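Local coordinates for protein N-acetylglucosamine-specific lectin (Saxidomus purpuratus, PDB 6A7T) that binds carbohydrate, with specificity for N-acetylglucosamine, as a C-type lectin whose sugar recognition does not depend on calcium, at residues A61-V65 with Y87-G91; Y39-E43 with F73-I78; A83-Y87 with D126-Y130. All blocks are in the same frame, centred on the assembly; numbering follows the deposited sequence.

Contact 1 (A61-V65 with Y87-G91). With CA (calcium ion), chain C.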
loop_
_atom_site.group_PDB
_atom_site.type_symbol
_atom_site.label_atom_id
_atom_site.label_comp_id
_atom_site.label_asym_id
_atom_site.label_seq_id
_atom_site.Cartn_x
_atom_site.Cartn_y
_atom_site.Cartn_z
ATOM N N ALA A 61 13.044 8.417 0.934
ATOM C CA ALA A 61 13.557 8.753 2.266
ATOM C C ALA A 61 13.775 7.466 3.027
ATOM O O ALA A 61 13.192 6.468 2.696
ATOM C CB ALA A 61 12.568 9.630 2.995
ATOM N N LEU A 62 14.642 7.505 4.049
ATOM C CA LEU A 62 14.761 6.322 4.900
ATOM C C LEU A 62 13.358 5.949 5.427
ATOM O O LEU A 62 12.533 6.817 5.763
ATOM C CB LEU A 62 15.738 6.616 6.045
ATOM C CG LEU A 62 17.220 6.596 5.729
ATOM C CD1 LEU A 62 18.005 7.234 6.864
ATOM C CD2 LEU A 62 17.675 5.184 5.445
ATOM N N VAL A 63 13.082 4.628 5.461
ATOM C CA VAL A 63 11.792 4.086 5.786
ATOM C C VAL A 63 11.301 4.543 7.159
ATOM O O VAL A 63 12.048 4.598 8.088
ATOM C CB VAL A 63 11.812 2.552 5.697
ATOM C CG1 VAL A 63 12.713 1.934 6.747
ATOM C CG2 VAL A 63 10.400 1.988 5.737
ATOM N N THR A 64 10.015 4.872 7.234
ATOM C CA THR A 64 9.345 5.173 8.507
ATOM C C THR A 64 8.273 4.093 8.693
ATOM O O THR A 64 7.723 3.655 7.733
ATOM C CB THR A 64 8.778 6.586 8.468
ATOM O OG1 THR A 64 7.851 6.607 7.393
ATOM C CG2 THR A 64 9.885 7.587 8.255
ATOM N N VAL A 65 8.119 3.606 9.943
ATOM C CA VAL A 65 7.355 2.357 10.201
ATOM C C VAL A 65 6.172 2.692 11.110
ATOM O O VAL A 65 6.326 2.723 12.333
ATOM C CB VAL A 65 8.235 1.245 10.780
ATOM C CG1 VAL A 65 7.458 -0.080 10.844
ATOM C CG2 VAL A 65 9.531 1.082 9.989
ATOM N N TYR A 87 20.046 -2.811 9.582
ATOM C CA TYR A 87 19.739 -1.891 8.482
ATOM C C TYR A 87 19.335 -0.553 9.093
ATOM O O TYR A 87 18.464 -0.534 9.921
ATOM C CB TYR A 87 18.577 -2.407 7.630
ATOM C CG TYR A 87 18.863 -3.600 6.762
ATOM C CD1 TYR A 87 18.921 -4.865 7.305
ATOM C CD2 TYR A 87 19.019 -3.470 5.394
ATOM C CE1 TYR A 87 19.135 -5.986 6.512
ATOM C CE2 TYR A 87 19.244 -4.578 4.587
ATOM C CZ TYR A 87 19.305 -5.843 5.152
ATOM O OH TYR A 87 19.569 -6.963 4.388
ATOM N N TRP A 88 19.872 0.542 8.552
ATOM C CA TRP A 88 19.401 1.882 8.976
ATOM C C TRP A 88 17.973 2.157 8.521
ATOM O O TRP A 88 17.615 1.832 7.359
ATOM C CB TRP A 88 20.321 2.979 8.417
ATOM C CG TRP A 88 21.714 2.929 8.971
ATOM C CD1 TRP A 88 22.847 2.867 8.243
ATOM C CD2 TRP A 88 22.127 2.876 10.353
ATOM N NE1 TRP A 88 23.950 2.854 9.054
ATOM C CE2 TRP A 88 23.537 2.827 10.342
ATOM C CE3 TRP A 88 21.451 2.892 11.578
ATOM C CZ2 TRP A 88 24.303 2.818 11.511
ATOM C CZ3 TRP A 88 22.206 2.869 12.736
ATOM C CH2 TRP A 88 23.603 2.819 12.684
ATOM N N ILE A 89 17.210 2.847 9.381
ATOM C CA ILE A 89 15.849 3.282 9.077
ATOM C C ILE A 89 15.689 4.758 9.471
ATOM O O ILE A 89 16.570 5.340 10.042
ATOM C CB ILE A 89 14.784 2.397 9.731
ATOM C CG1 ILE A 89 14.828 2.454 11.266
ATOM C CG2 ILE A 89 14.926 0.979 9.227
ATOM C CD1 ILE A 89 13.699 1.690 11.956
ATOM N N GLY A 90 14.576 5.306 9.074
ATOM C CA GLY A 90 14.300 6.752 9.104
ATOM C C GLY A 90 13.772 7.211 10.451
ATOM O O GLY A 90 12.774 7.937 10.495
ATOM N N GLY A 91 14.478 6.850 11.528
ATOM C CA GLY A 91 14.154 7.394 12.875
ATOM C C GLY A 91 15.405 7.808 13.592
ATOM O O GLY A 91 16.497 7.287 13.410
HETATM CA CA CA C . 6.028 3.886 6.064
HETATM O O HOH W 1 3.709 3.595 5.250
HETATM O O HOH W 2 5.534 6.215 5.344
#
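The backbone N of G90 donates a hydrogen bond to the carbonyl O of V63, 2.8 Å away, with an N-H...O angle of 145°. It is the hydrogen bond that joins the two segments. L62 packs beside it: its CB lies 3.4 Å from G90 CA, tighter than usual carbon contact, and its CD2 reaches the carbonyl O of W88. V63 meets I89 branch to branch, with V63 CG1 3.5 Å from I89 CG2. V63 CG1 stands between its own backbone N and carbonyl carbon (chi1 66°), and this turn brings it to I89. T64 adds a looser touch from CG2 to the carbonyl O of G90.

The segments belong to the two antiparallel sheets of the C-type lectin domain. Strand 61-62 is an outermost strand of one, and 86-94 lies inside the other. The chain turns a corner at G90, the centre of an inverse gamma turn. The backbone of G90 thus packs directly against L62.

The carbonyl O of T64 binds the calcium ion at 2.4 Å. Two waters also coordinate the ion, and E66, E70 and E153 complete the protein ligands. Behind the contact, W48 NE1 donates to the carbonyl O of I89, and L62 also rests on W48 and C55 of helix 48-57.

Contact 2 (Y39-E43 with F73-I78)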
loop_
_atom_site.group_PDB
_atom_site.type_symbol
_atom_site.label_atom_id
_atom_site.label_comp_id
_atom_site.label_asym_id
_atom_site.label_seq_id
_atom_site.Cartn_x
_atom_site.Cartn_y
_atom_site.Cartn_z
ATOM N N TYR A 39 9.844 0.190 -1.828
ATOM C CA TYR A 39 10.971 0.073 -0.913
ATOM C C TYR A 39 12.215 -0.437 -1.633
ATOM O O TYR A 39 12.162 -1.399 -2.419
ATOM C CB TYR A 39 10.641 -0.920 0.186
ATOM C CG TYR A 39 9.438 -0.555 1.020
ATOM C CD1 TYR A 39 8.143 -0.782 0.560
ATOM C CD2 TYR A 39 9.582 0.021 2.272
ATOM C CE1 TYR A 39 7.026 -0.407 1.305
ATOM C CE2 TYR A 39 8.484 0.299 3.065
ATOM C CZ TYR A 39 7.202 0.142 2.559
ATOM O OH TYR A 39 6.157 0.456 3.384
ATOM N N LEU A 40 13.366 0.117 -1.193
ATOM C CA LEU A 40 14.677 -0.347 -1.629
ATOM C C LEU A 40 15.452 -0.799 -0.399
ATOM O O LEU A 40 15.701 0.016 0.494
ATOM C CB LEU A 40 15.410 0.815 -2.311
ATOM C CG LEU A 40 16.829 0.475 -2.814
ATOM C CD1 LEU A 40 16.797 -0.573 -3.889
ATOM C CD2 LEU A 40 17.532 1.706 -3.324
ATOM N N PHE A 41 15.827 -2.082 -0.374
ATOM C CA PHE A 41 16.688 -2.650 0.636
ATOM C C PHE A 41 18.111 -2.572 0.092
ATOM O O PHE A 41 18.542 -3.472 -0.651
ATOM C CB PHE A 41 16.191 -4.056 0.988
ATOM C CG PHE A 41 14.806 -4.069 1.581
ATOM C CD1 PHE A 41 13.681 -4.023 0.762
ATOM C CD2 PHE A 41 14.604 -4.172 2.962
ATOM C CE1 PHE A 41 12.399 -4.064 1.302
ATOM C CE2 PHE A 41 13.328 -4.183 3.494
ATOM C CZ PHE A 41 12.226 -4.143 2.669
ATOM N N ASP A 42 18.733 -1.427 0.324
ATOM C CA ASP A 42 19.997 -1.133 -0.338
ATOM C C ASP A 42 21.163 -1.711 0.472
ATOM O O ASP A 42 21.278 -1.450 1.662
ATOM C CB ASP A 42 20.174 0.355 -0.592
ATOM C CG ASP A 42 21.270 0.593 -1.633
ATOM O OD1 ASP A 42 21.007 0.430 -2.858
ATOM O OD2 ASP A 42 22.390 0.856 -1.229
ATOM N N GLU A 43 22.046 -2.445 -0.210
ATOM C CA GLU A 43 23.071 -3.208 0.471
ATOM C C GLU A 43 24.415 -2.487 0.485
ATOM O O GLU A 43 25.406 -3.036 1.027
ATOM C CB GLU A 43 23.153 -4.574 -0.182
ATOM C CG GLU A 43 21.871 -5.347 0.035
ATOM C CD GLU A 43 21.963 -6.803 -0.343
ATOM O OE1 GLU A 43 22.875 -7.126 -1.149
ATOM O OE2 GLU A 43 21.149 -7.588 0.184
ATOM N N PHE A 73 6.193 -6.684 7.034
ATOM C CA PHE A 73 6.674 -6.689 5.705
ATOM C C PHE A 73 8.194 -6.550 5.736
ATOM O O PHE A 73 8.900 -7.293 5.093
ATOM C CB PHE A 73 6.040 -5.568 4.866
ATOM C CG PHE A 73 6.797 -5.277 3.609
ATOM C CD1 PHE A 73 6.815 -6.187 2.562
ATOM C CD2 PHE A 73 7.540 -4.103 3.497
ATOM C CE1 PHE A 73 7.567 -5.943 1.414
ATOM C CE2 PHE A 73 8.279 -3.863 2.352
ATOM C CZ PHE A 73 8.277 -4.764 1.312
ATOM N N ILE A 74 8.704 -5.528 6.442
ATOM C CA ILE A 74 10.144 -5.253 6.432
ATOM C C ILE A 74 10.884 -6.463 6.997
ATOM O O ILE A 74 11.881 -6.898 6.417
ATOM C CB ILE A 74 10.451 -3.964 7.199
ATOM C CG1 ILE A 74 9.894 -2.754 6.451
ATOM C CG2 ILE A 74 11.937 -3.847 7.471
ATOM C CD1 ILE A 74 9.783 -1.498 7.273
ATOM N N ARG A 75 10.390 -6.985 8.129
ATOM C CA ARG A 75 11.029 -8.111 8.770
ATOM C C ARG A 75 11.075 -9.287 7.791
ATOM O O ARG A 75 12.072 -10.017 7.759
ATOM C CB ARG A 75 10.337 -8.470 10.076
ATOM C CG ARG A 75 11.110 -9.541 10.841
ATOM C CD ARG A 75 10.490 -9.861 12.174
ATOM N NE ARG A 75 10.533 -8.740 13.083
ATOM C CZ ARG A 75 9.566 -7.870 13.298
ATOM N NH1 ARG A 75 8.359 -8.038 12.807
ATOM N NH2 ARG A 75 9.858 -6.802 14.027
ATOM N N GLY A 76 9.977 -9.489 7.057
ATOM C CA GLY A 76 9.905 -10.572 6.028
ATOM C C GLY A 76 11.046 -10.550 5.031
ATOM O O GLY A 76 11.574 -11.613 4.677
ATOM N N VAL A 77 11.450 -9.359 4.575
ATOM C CA VAL A 77 12.531 -9.208 3.636
ATOM C C VAL A 77 13.876 -9.395 4.352
ATOM O O VAL A 77 14.691 -10.260 3.950
ATOM C CB VAL A 77 12.452 -7.848 2.906
ATOM C CG1 VAL A 77 13.612 -7.668 1.939
ATOM C CG2 VAL A 77 11.134 -7.701 2.153
ATOM N N ILE A 78 14.146 -8.626 5.413
ATOM C CA ILE A 78 15.508 -8.605 5.948
ATOM C C ILE A 78 15.848 -9.931 6.666
ATOM O O ILE A 78 16.992 -10.319 6.693
ATOM C CB ILE A 78 15.739 -7.343 6.806
ATOM C CG1 ILE A 78 14.894 -7.310 8.071
ATOM C CG2 ILE A 78 15.515 -6.138 5.925
ATOM C CD1 ILE A 78 14.982 -6.012 8.814
#
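F73, the first residue of 73-78, turns the edge of its ring to the face of Y39. The ring centroids are 4.9 Å apart and the planes stand at 55°, an edge-to-face pair well short of perpendicular. F73 CE2 does the touching, 3.6 Å from Y39 CD1, above one face of the tyrosine ring and offset toward its rim. The same CE2 lies at the edge of F41, 4.0 Å from F41 CZ, so one corner of F73 serves both aromatic rings. F34 stacks on F73, and the Y39 hydroxyl hydrogen-bonds to E70, a calcium ligand.

I74 follows. Its CG2 approaches the edge of F41 at CE2, a looser contact. This is helix 68-78 of the C-type lectin domain laid along strand 37-43, a strand of the sheet that also holds 148-154. The axes of the two short segments come within 10.7 Å at closest, at 35°, and no hydrogen bond joins the segments.

V77 covers the face of F41. Its CG1 sits 3.6 Å from the centroid of the F41 ring and only 2° off the ring normal, a nearly axial CH-pi contact. V77 CB and CG2 lie over the CZ side of the ring. I78 closes the row: its CG2 packs 3.7 Å from F41 CD2, its side chain crossing that of F41 at about a right angle. I74 and F41 both also rest on I151 of strand 148-154.

Contact 3 (A83-Y87 with D126-Y130)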
loop_
_atom_site.group_PDB
_atom_site.type_symbol
_atom_site.label_atom_id
_atom_site.label_comp_id
_atom_site.label_asym_id
_atom_site.label_seq_id
_atom_site.Cartn_x
_atom_site.Cartn_y
_atom_site.Cartn_z
ATOM N N ALA A 83 23.592 -11.968 5.432
ATOM C CA ALA A 83 24.845 -11.204 5.259
ATOM C C ALA A 83 24.890 -10.031 6.239
ATOM O O ALA A 83 25.942 -9.657 6.743
ATOM C CB ALA A 83 24.968 -10.678 3.861
ATOM N N PHE A 84 23.729 -9.396 6.435
ATOM C CA PHE A 84 23.650 -8.180 7.242
ATOM C C PHE A 84 22.824 -8.419 8.497
ATOM O O PHE A 84 21.779 -9.063 8.442
ATOM C CB PHE A 84 22.997 -7.054 6.436
ATOM C CG PHE A 84 23.784 -6.670 5.220
ATOM C CD1 PHE A 84 25.025 -6.072 5.333
ATOM C CD2 PHE A 84 23.313 -6.979 3.964
ATOM C CE1 PHE A 84 25.765 -5.728 4.222
ATOM C CE2 PHE A 84 24.071 -6.691 2.847
ATOM C CZ PHE A 84 25.292 -6.064 2.974
ATOM N N HIS A 85 23.265 -7.824 9.624
ATOM C CA HIS A 85 22.596 -7.998 10.907
ATOM C C HIS A 85 21.887 -6.714 11.364
ATOM O O HIS A 85 21.256 -6.709 12.386
ATOM C CB HIS A 85 23.606 -8.469 11.994
ATOM C CG HIS A 85 24.449 -9.621 11.532
ATOM N ND1 HIS A 85 23.888 -10.794 11.023
ATOM C CD2 HIS A 85 25.795 -9.787 11.471
ATOM C CE1 HIS A 85 24.848 -11.620 10.652
ATOM N NE2 HIS A 85 26.033 -11.044 10.941
ATOM N N TYR A 86 22.047 -5.613 10.617
ATOM C CA TYR A 86 21.297 -4.389 10.915
ATOM C C TYR A 86 21.134 -3.588 9.625
ATOM O O TYR A 86 21.930 -3.715 8.717
ATOM C CB TYR A 86 21.987 -3.518 11.973
ATOM C CG TYR A 86 23.291 -2.874 11.573
ATOM C CD1 TYR A 86 24.506 -3.541 11.622
ATOM C CD2 TYR A 86 23.322 -1.543 11.202
ATOM C CE1 TYR A 86 25.695 -2.921 11.249
ATOM C CE2 TYR A 86 24.499 -0.915 10.842
ATOM C CZ TYR A 86 25.695 -1.596 10.863
ATOM O OH TYR A 86 26.818 -0.898 10.482
ATOM N N TYR A 87 20.046 -2.811 9.582
ATOM C CA TYR A 87 19.739 -1.891 8.482
ATOM C C TYR A 87 19.335 -0.553 9.093
ATOM O O TYR A 87 18.464 -0.534 9.921
ATOM C CB TYR A 87 18.577 -2.407 7.630
ATOM C CG TYR A 87 18.863 -3.600 6.762
ATOM C CD1 TYR A 87 18.921 -4.865 7.305
ATOM C CD2 TYR A 87 19.019 -3.470 5.394
ATOM C CE1 TYR A 87 19.135 -5.986 6.512
ATOM C CE2 TYR A 87 19.244 -4.578 4.587
ATOM C CZ TYR A 87 19.305 -5.843 5.152
ATOM O OH TYR A 87 19.569 -6.963 4.388
ATOM N N ASP A 126 17.992 1.625 13.785
ATOM C CA ASP A 126 18.111 0.510 12.853
ATOM C C ASP A 126 17.106 -0.588 13.213
ATOM O O ASP A 126 16.494 -0.558 14.256
ATOM C CB ASP A 126 19.550 0.013 12.792
ATOM C CG ASP A 126 20.149 -0.572 14.059
ATOM O OD1 ASP A 126 19.379 -0.939 14.940
ATOM O OD2 ASP A 126 21.390 -0.707 14.071
ATOM N N TYR A 127 16.891 -1.517 12.273
ATOM C CA TYR A 127 16.481 -2.907 12.596
ATOM C C TYR A 127 17.782 -3.621 12.905
ATOM O O TYR A 127 18.714 -3.532 12.138
ATOM C CB TYR A 127 15.769 -3.588 11.421
ATOM C CG TYR A 127 14.301 -3.309 11.347
ATOM C CD1 TYR A 127 13.343 -4.092 11.982
ATOM C CD2 TYR A 127 13.839 -2.222 10.609
ATOM C CE1 TYR A 127 11.991 -3.808 11.894
ATOM C CE2 TYR A 127 12.498 -1.894 10.567
ATOM C CZ TYR A 127 11.550 -2.689 11.195
ATOM O OH TYR A 127 10.220 -2.359 11.141
ATOM N N LEU A 128 17.805 -4.404 13.987
ATOM C CA LEU A 128 18.972 -5.171 14.367
ATOM C C LEU A 128 18.548 -6.613 14.643
ATOM O O LEU A 128 17.445 -6.809 15.174
ATOM C CB LEU A 128 19.518 -4.557 15.665
ATOM C CG LEU A 128 20.680 -5.279 16.342
ATOM C CD1 LEU A 128 21.943 -5.335 15.502
ATOM C CD2 LEU A 128 20.967 -4.660 17.713
ATOM N N ASN A 129 19.443 -7.536 14.293
ATOM C CA ASN A 129 19.312 -8.954 14.667
ATOM C C ASN A 129 20.550 -9.349 15.450
ATOM O O ASN A 129 21.597 -9.662 14.879
ATOM C CB ASN A 129 19.134 -9.790 13.412
ATOM C CG ASN A 129 18.896 -11.243 13.731
ATOM O OD1 ASN A 129 18.165 -11.552 14.667
ATOM N ND2 ASN A 129 19.489 -12.090 12.919
ATOM N N TYR A 130 20.437 -9.280 16.769
ATOM C CA TYR A 130 21.556 -9.615 17.632
ATOM C C TYR A 130 21.051 -9.911 19.050
ATOM O O TYR A 130 20.365 -9.113 19.694
ATOM C CB TYR A 130 22.635 -8.527 17.628
ATOM C CG TYR A 130 23.864 -8.889 18.433
ATOM C CD1 TYR A 130 24.612 -10.012 18.130
ATOM C CD2 TYR A 130 24.243 -8.137 19.530
ATOM C CE1 TYR A 130 25.717 -10.371 18.881
ATOM C CE2 TYR A 130 25.350 -8.476 20.291
ATOM C CZ TYR A 130 26.083 -9.601 19.975
ATOM O OH TYR A 130 27.180 -9.939 20.729
HETATM O O HOH W 3 21.273 -11.553 10.548
#
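Y86 lays its CB and the CD2 corner of its ring against the carboxylate of D126, with D126 OD2 3.6 Å from Y86 CD2. Ring and carboxylate planes are turned 49° apart. The tyrosine CG sits between its backbone N and carbonyl carbon (chi1 68°), a rotation that sets the ring beside the carboxylate. Beyond this pair, Y86 meets W88 edge to face, while the D126 side chain touches N138, an N-acetylglucosamine-binding residue, with no sugar bound here. L128 shares the sheet face of Y86, and its CD1 is 4.0 Å from Y86 CB.

The backbones pair as antiparallel strands, 86-94 beside 124-130, in one sheet of the C-type lectin domain. Y87 and Y127 form a hydrogen-bonded pair. Y87 N donates to the carbonyl O of Y127, and Y127 N to that of Y87, both at 3.0 Å. Y86 and L128 form the non-hydrogen-bonded pair next to it. Y86 CA also makes a CA-H...O contact to the same Y127 O. Just ahead of strand 86-94, H85 continues the pairing: N129 N donates to H85 O at 2.8 Å with an N-H...O angle of 162°.

A water bridges the outer end. It accepts from N129 ND2 at 3.0 Å, donates to F84 O, and lies in the ring plane of H85 at 2.8 Å from ND1. On the other sheet face, the Y127 hydroxyl is held by D71, and Y87 and Y127 pack on I78 of helix 68-78.

How the contacts relate
Contacts 1 and 3 share Y87 and strand 86-94; their centres are about 13 Å apart. Contact 2 lies about 11 Å from each, centre to centre. Apolar side chains link all three. V63 CG2 lies 3.7 Å from Y39 CE2 and V65 CG2 3.8 Å from I74 CD1, tying contact 1 to contact 2. I78 CD1 lies 3.6 Å from Y127 CB, tying contact 2 to contact 3. I89 CG2 lies 3.7 Å from Y127 CD2 and joins contacts 1 and 3. Calcium is bound in contact 1; the nearest atom of the Y39 side chain is about 4 Å from the calcium ion. The sugar-binding residues N138 and H140 neighbour D126 of contact 3.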